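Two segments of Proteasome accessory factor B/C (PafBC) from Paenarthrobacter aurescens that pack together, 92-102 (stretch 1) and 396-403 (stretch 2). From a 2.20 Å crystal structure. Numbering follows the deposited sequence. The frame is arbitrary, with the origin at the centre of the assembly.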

ATOM      1  N   SER A  92     -18.295  -0.261 -10.014  1.00 50.97           N
ATOM      2  CA  SER A  92     -17.871   0.961 -10.674  1.00 54.60           C
ATOM      3  C   SER A  92     -17.464   1.944  -9.614  1.00 50.74           C
ATOM      4  O   SER A  92     -18.263   2.262  -8.730  1.00 51.73           O
ATOM      5  N   LEU A  93     -16.245   2.449  -9.718  1.00 48.03           N
ATOM      6  CA  LEU A  93     -15.691   3.284  -8.671  1.00 47.37           C
ATOM      7  C   LEU A  93     -15.543   4.705  -9.174  1.00 50.39           C
ATOM      8  O   LEU A  93     -15.141   4.920 -10.314  1.00 50.22           O
ATOM      9  N   THR A  94     -15.913   5.667  -8.338  1.00 51.64           N
ATOM     10  CA  THR A  94     -15.537   7.041  -8.593  1.00 49.34           C
ATOM     11  C   THR A  94     -14.052   7.257  -8.265  1.00 52.43           C
ATOM     12  O   THR A  94     -13.444   6.497  -7.501  1.00 50.81           O
ATOM     13  N   PRO A  95     -13.458   8.332  -8.798  1.00 49.94           N
ATOM     14  CA  PRO A  95     -12.073   8.625  -8.420  1.00 39.85           C
ATOM     15  C   PRO A  95     -11.861   8.748  -6.918  1.00 39.86           C
ATOM     16  O   PRO A  95     -10.887   8.186  -6.400  1.00 45.57           O
ATOM     17  N   ALA A  96     -12.770   9.395  -6.192  1.00 39.50           N
ATOM     18  CA  ALA A  96     -12.637   9.453  -4.750  1.00 40.98           C
ATOM     19  C   ALA A  96     -12.583   8.040  -4.162  1.00 47.95           C
ATOM     20  O   ALA A  96     -11.631   7.692  -3.454  1.00 49.95           O
ATOM     21  N   GLU A  97     -13.572   7.197  -4.492  1.00 46.58           N
ATOM     22  CA  GLU A  97     -13.588   5.821  -3.997  1.00 43.37           C
ATOM     23  C   GLU A  97     -12.308   5.068  -4.323  1.00 43.85           C
ATOM     24  O   GLU A  97     -11.827   4.272  -3.513  1.00 43.11           O
ATOM     25  N   SER A  98     -11.806   5.225  -5.550  1.00 42.07           N
ATOM     26  CA  SER A  98     -10.593   4.551  -5.959  1.00 39.59           C
ATOM     27  C   SER A  98      -9.385   5.022  -5.174  1.00 41.74           C
ATOM     28  O   SER A  98      -8.483   4.220  -4.904  1.00 43.78           O
ATOM     29  N   THR A  99      -9.345   6.312  -4.808  1.00 41.80           N
ATOM     30  CA  THR A  99      -8.203   6.803  -4.043  1.00 39.73           C
ATOM     31  C   THR A  99      -8.231   6.276  -2.610  1.00 40.03           C
ATOM     32  O   THR A  99      -7.213   5.818  -2.107  1.00 39.55           O
ATOM     33  N   VAL A 100      -9.406   6.260  -1.975  1.00 41.38           N
ATOM     34  CA  VAL A 100      -9.534   5.659  -0.654  1.00 41.03           C
ATOM     35  C   VAL A 100      -9.099   4.209  -0.700  1.00 43.78           C
ATOM     36  O   VAL A 100      -8.316   3.733   0.131  1.00 45.12           O
ATOM     37  N   LEU A 101      -9.569   3.504  -1.719  1.00 45.87           N
ATOM     38  CA  LEU A 101      -9.238   2.099  -1.880  1.00 44.99           C
ATOM     39  C   LEU A 101      -7.739   1.891  -1.973  1.00 48.14           C
ATOM     40  O   LEU A 101      -7.229   0.825  -1.621  1.00 51.96           O
ATOM     41  N   LEU A 102      -7.032   2.880  -2.510  1.00 48.55           N
ATOM     42  CA  LEU A 102      -5.585   2.826  -2.639  1.00 46.57           C
ATOM     43  C   LEU A 102      -4.890   2.856  -1.284  1.00 49.04           C
ATOM     44  O   LEU A 102      -3.938   2.107  -1.042  1.00 51.07           O
ATOM     45  N   GLY A 396      -3.665  -6.741  -6.458  1.00 67.80           N
ATOM     46  CA  GLY A 396      -5.097  -6.777  -6.360  1.00 71.90           C
ATOM     47  C   GLY A 396      -5.762  -5.428  -6.510  1.00 74.51           C
ATOM     48  O   GLY A 396      -6.996  -5.371  -6.495  1.00 74.32           O
ATOM     49  N   TYR A 397      -4.926  -4.250  -6.589  1.00 73.94           N
ATOM     50  CA  TYR A 397      -5.459  -2.927  -6.906  1.00 69.16           C
ATOM     51  C   TYR A 397      -5.289  -2.724  -8.415  1.00 72.75           C
ATOM     52  O   TYR A 397      -4.174  -2.893  -8.924  1.00 75.06           O
ATOM     53  N   PRO A 398      -6.317  -2.322  -9.158  1.00 77.75           N
ATOM     54  CA  PRO A 398      -6.195  -2.264 -10.630  1.00 85.88           C
ATOM     55  C   PRO A 398      -5.388  -1.071 -11.128  1.00 92.74           C
ATOM     56  O   PRO A 398      -5.400   0.007 -10.527  1.00 87.97           O
ATOM     57  N   ASP A 399      -4.733  -1.262 -12.287  1.00102.46           N
ATOM     58  CA  ASP A 399      -3.778  -0.278 -12.802  1.00109.20           C
ATOM     59  C   ASP A 399      -4.424   0.811 -13.654  1.00110.14           C
ATOM     60  O   ASP A 399      -3.748   1.781 -14.010  1.00110.19           O
ATOM     61  N   ASP A 400      -5.688   0.652 -14.023  1.00110.96           N
ATOM     62  CA  ASP A 400      -6.380   1.564 -14.928  1.00106.87           C
ATOM     63  C   ASP A 400      -7.483   2.330 -14.205  1.00 99.09           C
ATOM     64  O   ASP A 400      -8.577   2.504 -14.738  1.00101.93           O
ATOM     65  N   LEU A 401      -7.244   2.727 -12.957  1.00 90.82           N
ATOM     66  CA  LEU A 401      -8.258   3.428 -12.175  1.00 83.64           C
ATOM     67  C   LEU A 401      -8.027   4.929 -11.952  1.00 76.39           C
ATOM     68  O   LEU A 401      -9.000   5.685 -11.950  1.00 72.76           O
ATOM     69  N   LEU A 402      -6.783   5.398 -11.730  1.00 73.07           N
ATOM     70  CA  LEU A 402      -6.497   6.801 -11.388  1.00 66.76           C
ATOM     71  C   LEU A 402      -5.666   7.527 -12.441  1.00 65.50           C
ATOM     72  O   LEU A 402      -4.523   7.145 -12.711  1.00 65.06           O
ATOM     73  N   ASP A 403      -6.189   8.636 -12.950  1.00 64.57           N
ATOM     74  CA  ASP A 403      -5.380   9.565 -13.736  1.00 67.70           C
ATOM     75  C   ASP A 403      -5.015  10.734 -12.835  1.00 58.37           C
ATOM     76  O   ASP A 403      -5.896  11.490 -12.410  1.00 53.36           O
TER

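The two segments, nearly three hundred residues apart in sequence, meet where the first turns of a helix in stretch 1 lie against an irregular stretch 2.

The polar contacts centre on Ser98. Tyr397, with chi1 t, points toward the helix and reaches far enough for its OH to donate a very short hydrogen bond, 2.3 Å, to Ser98 O. That carbonyl, which lies at the edge of the Tyr397 ring near its plane, also accepts a weak helical bond from Leu102 N, so it serves two donors. Tyrosine suits the site because it joins a long apolar ring to a polar tip. Ser98 itself points toward stretch 2 in the m rotamer. Ser98 OG donates to Thr94 O, the carbonyl of the N-cap residue, at 2.9 Å, and accepts from a water lying 3.0 Å from Ser98 OG; the same water donates to Leu401 O at 2.6 Å and so bridges the stretches. Serine is small enough for Leu401 to come close, with Ser98 OG 3.1 Å from Leu401 CG.

The remaining contacts are largely apolar, and branched leucines suit them, needing no polar partner. The Tyr397 ring packs against the helix, CE1 lying 3.7 Å from Leu101 CB and CZ 4.1 Å from Leu102 CB; both leucines have chi1 t and chi2 p, Leu101 pointing toward stretch 2 and Leu102 sideways. Leu93, chi1 m and chi2 t, points toward stretch 2 and places CD1 3.9 Å from CD2 of Leu401, which points toward stretch 1 with chi1 between wells at -148° and chi2 p. Leu402, also m and t, leaves its backbone sideways, but its end comes nearer: CD2 is 3.7 Å from Ser98 CB, and CD1 is 4.0 Å from Leu102 CD2 and 3.6 Å from Thr99 OG1. Thr99 points away, yet its hydroxyl OG1, in the m rotamer, donates to Pro95 O at 2.9 Å, so its polarity is satisfied within the helix while leucine packs alongside.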

ATOM      1  CB  SER A  92     -18.973   1.564 -11.524  1.00 57.61           C
ATOM      2  OG  SER A  92     -19.474   0.556 -12.348  1.00 61.45           O
ATOM      3  CB  LEU A  93     -14.327   2.741  -8.211  1.00 51.40           C
ATOM      4  CG  LEU A  93     -14.389   1.366  -7.537  1.00 53.65           C
ATOM      5  CD1 LEU A  93     -13.017   0.911  -7.065  1.00 53.02           C
ATOM      6  CD2 LEU A  93     -15.376   1.428  -6.371  1.00 49.99           C
ATOM      7  CB  THR A  94     -16.358   7.986  -7.742  1.00 45.80           C
ATOM      8  OG1 THR A  94     -15.918   7.842  -6.385  1.00 40.86           O
ATOM      9  CG2 THR A  94     -17.892   7.682  -7.894  1.00 46.47           C
ATOM     10  CB  PRO A  95     -11.785   9.935  -9.167  1.00 39.80           C
ATOM     11  CG  PRO A  95     -12.740   9.865 -10.434  1.00 41.61           C
ATOM     12  CD  PRO A  95     -13.988   9.219  -9.865  1.00 47.99           C
ATOM     13  CB  ALA A  96     -13.773  10.274  -4.128  1.00 41.39           C
ATOM     14  CB  GLU A  97     -14.770   5.050  -4.585  1.00 41.17           C
ATOM     15  CG  GLU A  97     -16.063   5.556  -4.101  1.00 47.32           C
ATOM     16  CD  GLU A  97     -17.259   4.914  -4.849  1.00 50.74           C
ATOM     17  OE1 GLU A  97     -17.074   4.425  -5.975  1.00 50.09           O
ATOM     18  OE2 GLU A  97     -18.373   4.946  -4.286  1.00 52.63           O
ATOM     19  CB  SER A  98     -10.353   4.810  -7.447  1.00 46.37           C
ATOM     20  OG  SER A  98     -11.499   4.439  -8.206  1.00 52.43           O
ATOM     21  CB  THR A  99      -8.177   8.337  -4.039  1.00 40.19           C
ATOM     22  OG1 THR A  99      -8.280   8.813  -5.383  1.00 40.47           O
ATOM     23  CG2 THR A  99      -6.888   8.861  -3.404  1.00 37.13           C
ATOM     24  CB  VAL A 100     -10.983   5.746  -0.169  1.00 40.68           C
ATOM     25  CG1 VAL A 100     -11.124   4.892   1.161  1.00 37.98           C
ATOM     26  CG2 VAL A 100     -11.381   7.159   0.014  1.00 35.04           C
ATOM     27  CB  LEU A 101      -9.950   1.583  -3.118  1.00 41.15           C
ATOM     28  CG  LEU A 101     -10.083   0.094  -3.179  1.00 41.77           C
ATOM     29  CD1 LEU A 101     -10.916  -0.315  -2.015  1.00 38.66           C
ATOM     30  CD2 LEU A 101     -10.730  -0.210  -4.460  1.00 40.68           C
ATOM     31  CB  LEU A 102      -5.150   4.021  -3.473  1.00 50.80           C
ATOM     32  CG  LEU A 102      -3.690   4.285  -3.737  1.00 53.47           C
ATOM     33  CD1 LEU A 102      -3.008   2.968  -4.060  1.00 55.76           C
ATOM     34  CD2 LEU A 102      -3.642   5.240  -4.966  1.00 52.07           C
ATOM     35  CB  TYR A 397      -4.717  -1.817  -6.136  1.00 67.26           C
ATOM     36  CG  TYR A 397      -5.418  -0.466  -6.257  1.00 66.41           C
ATOM     37  CD1 TYR A 397      -6.485  -0.138  -5.421  1.00 65.58           C
ATOM     38  CD2 TYR A 397      -5.083   0.436  -7.272  1.00 62.38           C
ATOM     39  CE1 TYR A 397      -7.154   1.078  -5.551  1.00 63.01           C
ATOM     40  CE2 TYR A 397      -5.754   1.652  -7.415  1.00 61.39           C
ATOM     41  CZ  TYR A 397      -6.803   1.962  -6.556  1.00 61.03           C
ATOM     42  OH  TYR A 397      -7.489   3.160  -6.693  1.00 59.18           O
ATOM     43  CB  PRO A 398      -7.646  -2.160 -11.102  1.00 80.63           C
ATOM     44  CG  PRO A 398      -8.462  -1.942  -9.817  1.00 77.78           C
ATOM     45  CD  PRO A 398      -7.576  -1.751  -8.670  1.00 75.77           C
ATOM     46  CB  ASP A 399      -2.670  -0.964 -13.628  1.00116.37           C
ATOM     47  CG  ASP A 399      -3.213  -1.791 -14.781  1.00123.19           C
ATOM     48  OD1 ASP A 399      -3.802  -1.204 -15.714  1.00126.18           O
ATOM     49  OD2 ASP A 399      -3.073  -3.031 -14.750  1.00125.95           O
ATOM     50  CB  ASP A 400      -6.941   0.805 -16.134  1.00111.58           C
ATOM     51  CG  ASP A 400      -7.735  -0.464 -15.746  1.00114.04           C
ATOM     52  OD1 ASP A 400      -8.108  -0.627 -14.564  1.00113.80           O
ATOM     53  OD2 ASP A 400      -8.015  -1.292 -16.648  1.00116.23           O
ATOM     54  CB  LEU A 401      -8.395   2.709 -10.821  1.00 81.33           C
ATOM     55  CG  LEU A 401      -9.711   2.621 -10.041  1.00 78.26           C
ATOM     56  CD1 LEU A 401     -10.861   2.211 -10.946  1.00 76.02           C
ATOM     57  CD2 LEU A 401      -9.606   1.672  -8.829  1.00 75.27           C
ATOM     58  CB  LEU A 402      -5.786   6.904 -10.042  1.00 64.21           C
ATOM     59  CG  LEU A 402      -6.728   6.526  -8.911  1.00 66.00           C
ATOM     60  CD1 LEU A 402      -6.170   6.931  -7.606  1.00 61.93           C
ATOM     61  CD2 LEU A 402      -8.060   7.173  -9.145  1.00 70.22           C
ATOM     62  CB  ASP A 403      -6.106  10.112 -14.972  1.00 74.11           C
ATOM     63  CG  ASP A 403      -6.362   9.066 -16.038  1.00 80.61           C
ATOM     64  OD1 ASP A 403      -6.992   9.429 -17.059  1.00 81.46           O
ATOM     65  OD2 ASP A 403      -5.962   7.891 -15.853  1.00 85.18           O
TER
HETATM   66  O   HOH W   1     -11.377   5.594 -10.963  1.00 64.07           O